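Local coordinates for R.Ecl18kI (Enterobacter cloacae, PDB 2GB7), which recognises the double-stranded DNA sequence 5'-CCNGG-3' and cleaves it before the first cytosine as a type II restriction endonuclease, at residues Lys173-Leu178 against Ser259-Asn264. The protein carries 1 engineered substitution. Numbering follows the deposited sequence.
Sequences KRNTML and SRKWNN
Trp262 gives its indole N-H to the backbone of Asn175, the one hydrogen bond that joins 173-178 to 259-264. NE1 lies 2.8 Å from Asn175 O, and the bond is nearly straight, with an N-H...O angle of 169°. The oxygen sits in the plane of the ring, while the donor stands above the plane of the carbonyl, 39° out of it. Van der Waals contacts flank this bond. The benzo edge carries on past it, Trp262 CZ2 coming to 3.8 Å from Arg174 O near the ring plane, and the methyl CG2 of Thr176 approaches the same CZ2 obliquely at 4.2 Å. Beside the indole, the side chains of Asn175 and Lys261 cross at about a right angle: Lys261 CD rests 3.4 Å from Asn175 OD1, an aliphatic contact with the amide.

The accepting carbonyl belongs to a type II beta turn from Lys173 to Thr176, with Asn175 in its third position at phi 63°. Lys173 O closes the turn by accepting from Thr176 N at 3.2 Å and from Thr176 OG1 at 2.6 Å; Arg202 NH1 is a further donor to it. Pro164 touches both Thr176 and Trp262, and Gln168 of helix 166-171 also packs on the indole. At the protein surface, the contact thus ties the tight turn entering central strand 177-181 to the segment that follows helix 248-259, at the N-terminal end of this strand in the mixed sheet of a PDDEXK-type nuclease fold.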
ATOM      1  N   LYS F 173      20.355  -0.436 -23.006  1.00  8.36           N
ATOM      2  CA  LYS F 173      18.919  -0.708 -22.842  1.00  8.21           C
ATOM      3  C   LYS F 173      18.177  -0.769 -24.163  1.00  8.86           C
ATOM      4  O   LYS F 173      17.036  -1.154 -24.222  1.00  8.79           O
ATOM      5  CB  LYS F 173      18.274   0.323 -21.894  1.00  8.99           C
ATOM      6  CG  LYS F 173      18.377   1.765 -22.429  1.00  7.51           C
ATOM      7  CD  LYS F 173      18.093   2.755 -21.312  1.00  7.71           C
ATOM      8  CE  LYS F 173      18.516   4.153 -21.768  1.00 11.07           C
ATOM      9  NZ  LYS F 173      18.156   5.139 -20.734  1.00  8.59           N
ATOM     10  N   ARG F 174      18.835  -0.412 -25.253  1.00  9.29           N
ATOM     11  CA  ARG F 174      18.232  -0.605 -26.564  1.00 10.02           C
ATOM     12  C   ARG F 174      17.788  -2.069 -26.790  1.00  9.73           C
ATOM     13  O   ARG F 174      18.506  -3.016 -26.440  1.00  9.00           O
ATOM     14  CB  ARG F 174      19.223  -0.160 -27.638  1.00 10.32           C
ATOM     15  CG  ARG F 174      18.723  -0.273 -29.065  1.00 12.13           C
ATOM     16  CD  ARG F 174      19.624   0.541 -29.993  1.00 16.19           C
ATOM     17  NE  ARG F 174      18.992   0.709 -31.310  1.00 20.73           N
ATOM     18  CZ  ARG F 174      18.231   1.757 -31.641  1.00 20.25           C
ATOM     19  NH1 ARG F 174      18.007   2.735 -30.780  1.00 19.05           N
ATOM     20  NH2 ARG F 174      17.701   1.828 -32.843  1.00 22.95           N
ATOM     21  N   ASN F 175      16.593  -2.235 -27.364  1.00 10.12           N
ATOM     22  CA  ASN F 175      16.024  -3.544 -27.686  1.00 10.58           C
ATOM     23  C   ASN F 175      15.762  -4.422 -26.479  1.00 10.40           C
ATOM     24  O   ASN F 175      15.673  -5.634 -26.622  1.00 10.40           O
ATOM     25  CB  ASN F 175      16.863  -4.296 -28.733  1.00 11.94           C
ATOM     26  CG  ASN F 175      16.824  -3.616 -30.099  1.00 11.46           C
ATOM     27  OD1 ASN F 175      15.790  -3.089 -30.499  1.00 16.06           O
ATOM     28  ND2 ASN F 175      17.949  -3.616 -30.820  1.00 16.52           N
ATOM     29  N   THR F 176      15.620  -3.793 -25.304  1.00  9.84           N
ATOM     30  CA  THR F 176      15.223  -4.525 -24.108  1.00  9.04           C
ATOM     31  C   THR F 176      13.747  -4.274 -23.762  1.00 10.02           C
ATOM     32  O   THR F 176      13.063  -3.371 -24.323  1.00 10.24           O
ATOM     33  CB  THR F 176      16.109  -4.193 -22.880  1.00  9.88           C
ATOM     34  OG1 THR F 176      15.908  -2.821 -22.529  1.00 10.60           O
ATOM     35  CG2 THR F 176      17.626  -4.438 -23.170  1.00  8.96           C
ATOM     36  N   MET F 177      13.249  -5.079 -22.834  1.00  9.06           N
ATOM     37  CA  MET F 177      11.877  -4.861 -22.347  1.00  9.74           C
ATOM     38  C   MET F 177      11.903  -5.058 -20.846  1.00  9.09           C
ATOM     39  O   MET F 177      12.544  -5.995 -20.358  1.00  8.69           O
ATOM     40  CB  MET F 177      10.881  -5.847 -22.980  1.00  9.77           C
ATOM     41  CG  MET F 177       9.507  -5.675 -22.373  1.00 12.36           C
ATOM     42  SD  MET F 177       8.284  -6.747 -23.156  1.00 22.17           S
ATOM     43  CE  MET F 177       8.486  -6.173 -24.775  1.00 15.78           C
ATOM     44  N   LEU F 178      11.240  -4.157 -20.112  1.00  9.25           N
ATOM     45  CA  LEU F 178      11.108  -4.267 -18.673  1.00  8.99           C
ATOM     46  C   LEU F 178       9.655  -4.377 -18.320  1.00  8.08           C
ATOM     47  O   LEU F 178       8.830  -3.645 -18.857  1.00  8.63           O
ATOM     48  CB  LEU F 178      11.647  -3.012 -17.965  1.00  7.90           C
ATOM     49  CG  LEU F 178      13.117  -2.672 -18.244  1.00 10.39           C
ATOM     50  CD1 LEU F 178      13.473  -1.414 -17.494  1.00 10.08           C
ATOM     51  CD2 LEU F 178      14.027  -3.814 -17.858  1.00 11.80           C
ATOM     52  N   SER F 259      12.878 -10.114 -28.715  1.00 17.66           N
ATOM     53  CA  SER F 259      13.693 -11.277 -28.384  1.00 19.23           C
ATOM     54  C   SER F 259      14.450 -11.838 -29.591  1.00 20.21           C
ATOM     55  O   SER F 259      15.578 -12.314 -29.452  1.00 21.28           O
ATOM     56  CB  SER F 259      12.832 -12.370 -27.749  1.00 19.32           C
ATOM     57  OG  SER F 259      12.158 -13.120 -28.739  1.00 22.42           O
ATOM     58  N   ARG F 260      13.833 -11.766 -30.769  1.00 20.33           N
ATOM     59  CA  ARG F 260      14.489 -12.248 -31.994  1.00 21.02           C
ATOM     60  C   ARG F 260      15.780 -11.501 -32.299  1.00 20.80           C
ATOM     61  O   ARG F 260      16.657 -12.038 -32.980  1.00 21.31           O
ATOM     62  CB  ARG F 260      13.568 -12.151 -33.207  1.00 21.49           C
ATOM     63  CG  ARG F 260      12.308 -12.965 -33.111  1.00 24.56           C
ATOM     64  CD  ARG F 260      11.605 -12.902 -34.451  1.00 29.84           C
ATOM     65  NE  ARG F 260      10.234 -12.427 -34.314  1.00 34.84           N
ATOM     66  CZ  ARG F 260       9.174 -13.205 -34.097  1.00 35.83           C
ATOM     67  NH1 ARG F 260       9.306 -14.525 -33.984  1.00 36.47           N
ATOM     68  NH2 ARG F 260       7.975 -12.651 -33.996  1.00 37.58           N
ATOM     69  N   LYS F 261      15.882 -10.265 -31.823  1.00 20.12           N
ATOM     70  CA  LYS F 261      17.089  -9.465 -32.006  1.00 20.81           C
ATOM     71  C   LYS F 261      18.258  -9.981 -31.151  1.00 20.70           C
ATOM     72  O   LYS F 261      19.421  -9.626 -31.372  1.00 21.51           O
ATOM     73  CB  LYS F 261      16.802  -7.992 -31.728  1.00 21.33           C
ATOM     74  CG  LYS F 261      15.656  -7.422 -32.540  1.00 22.05           C
ATOM     75  CD  LYS F 261      15.337  -6.029 -32.058  1.00 24.71           C
ATOM     76  CE  LYS F 261      14.034  -5.505 -32.645  1.00 26.80           C
ATOM     77  NZ  LYS F 261      14.158  -5.162 -34.078  1.00 29.04           N
ATOM     78  N   TRP F 262      17.948 -10.856 -30.209  1.00 20.39           N
ATOM     79  CA  TRP F 262      18.936 -11.398 -29.298  1.00 20.71           C
ATOM     80  C   TRP F 262      19.302 -12.839 -29.638  1.00 22.53           C
ATOM     81  O   TRP F 262      20.145 -13.447 -28.969  1.00 22.16           O
ATOM     82  CB  TRP F 262      18.389 -11.311 -27.879  1.00 19.99           C
ATOM     83  CG  TRP F 262      18.224  -9.897 -27.466  1.00 18.02           C
ATOM     84  CD1 TRP F 262      17.073  -9.170 -27.464  1.00 16.45           C
ATOM     85  CD2 TRP F 262      19.263  -9.018 -27.039  1.00 16.56           C
ATOM     86  NE1 TRP F 262      17.332  -7.874 -27.032  1.00 16.07           N
ATOM     87  CE2 TRP F 262      18.664  -7.764 -26.753  1.00 15.40           C
ATOM     88  CE3 TRP F 262      20.641  -9.178 -26.838  1.00 16.50           C
ATOM     89  CZ2 TRP F 262      19.401  -6.664 -26.290  1.00 16.36           C
ATOM     90  CZ3 TRP F 262      21.378  -8.092 -26.385  1.00 15.64           C
ATOM     91  CH2 TRP F 262      20.755  -6.844 -26.118  1.00 16.20           C
ATOM     92  N   ASN F 263      18.670 -13.371 -30.682  1.00 24.79           N
ATOM     93  CA  ASN F 263      18.821 -14.773 -31.062  1.00 27.40           C
ATOM     94  C   ASN F 263      20.244 -15.232 -31.324  1.00 28.38           C
ATOM     95  O   ASN F 263      20.756 -16.104 -30.608  1.00 29.08           O
ATOM     96  CB  ASN F 263      17.945 -15.102 -32.261  1.00 27.96           C
ATOM     97  CG  ASN F 263      16.782 -15.966 -31.891  1.00 30.73           C
ATOM     98  OD1 ASN F 263      16.958 -17.082 -31.392  0.50 33.50           O
ATOM     99  ND2 ASN F 263      15.571 -15.467 -32.134  0.50 32.54           N
ATOM    100  N   ASN F 264      20.874 -14.664 -32.347  1.00 29.18           N
ATOM    101  CA  ASN F 264      22.268 -15.014 -32.655  1.00 30.13           C
ATOM    102  C   ASN F 264      23.223 -13.839 -32.476  1.00 30.00           C
ATOM    103  O   ASN F 264      23.899 -13.400 -33.418  1.00 30.39           O
ATOM    104  CB  ASN F 264      22.423 -15.705 -34.024  1.00 30.69           C
ATOM    105  CG  ASN F 264      21.722 -14.961 -35.160  1.00 32.24           C
ATOM    106  OD1 ASN F 264      21.341 -15.577 -36.156  0.50 33.88           O
ATOM    107  ND2 ASN F 264      21.566 -13.644 -35.025  0.50 33.13           N
TER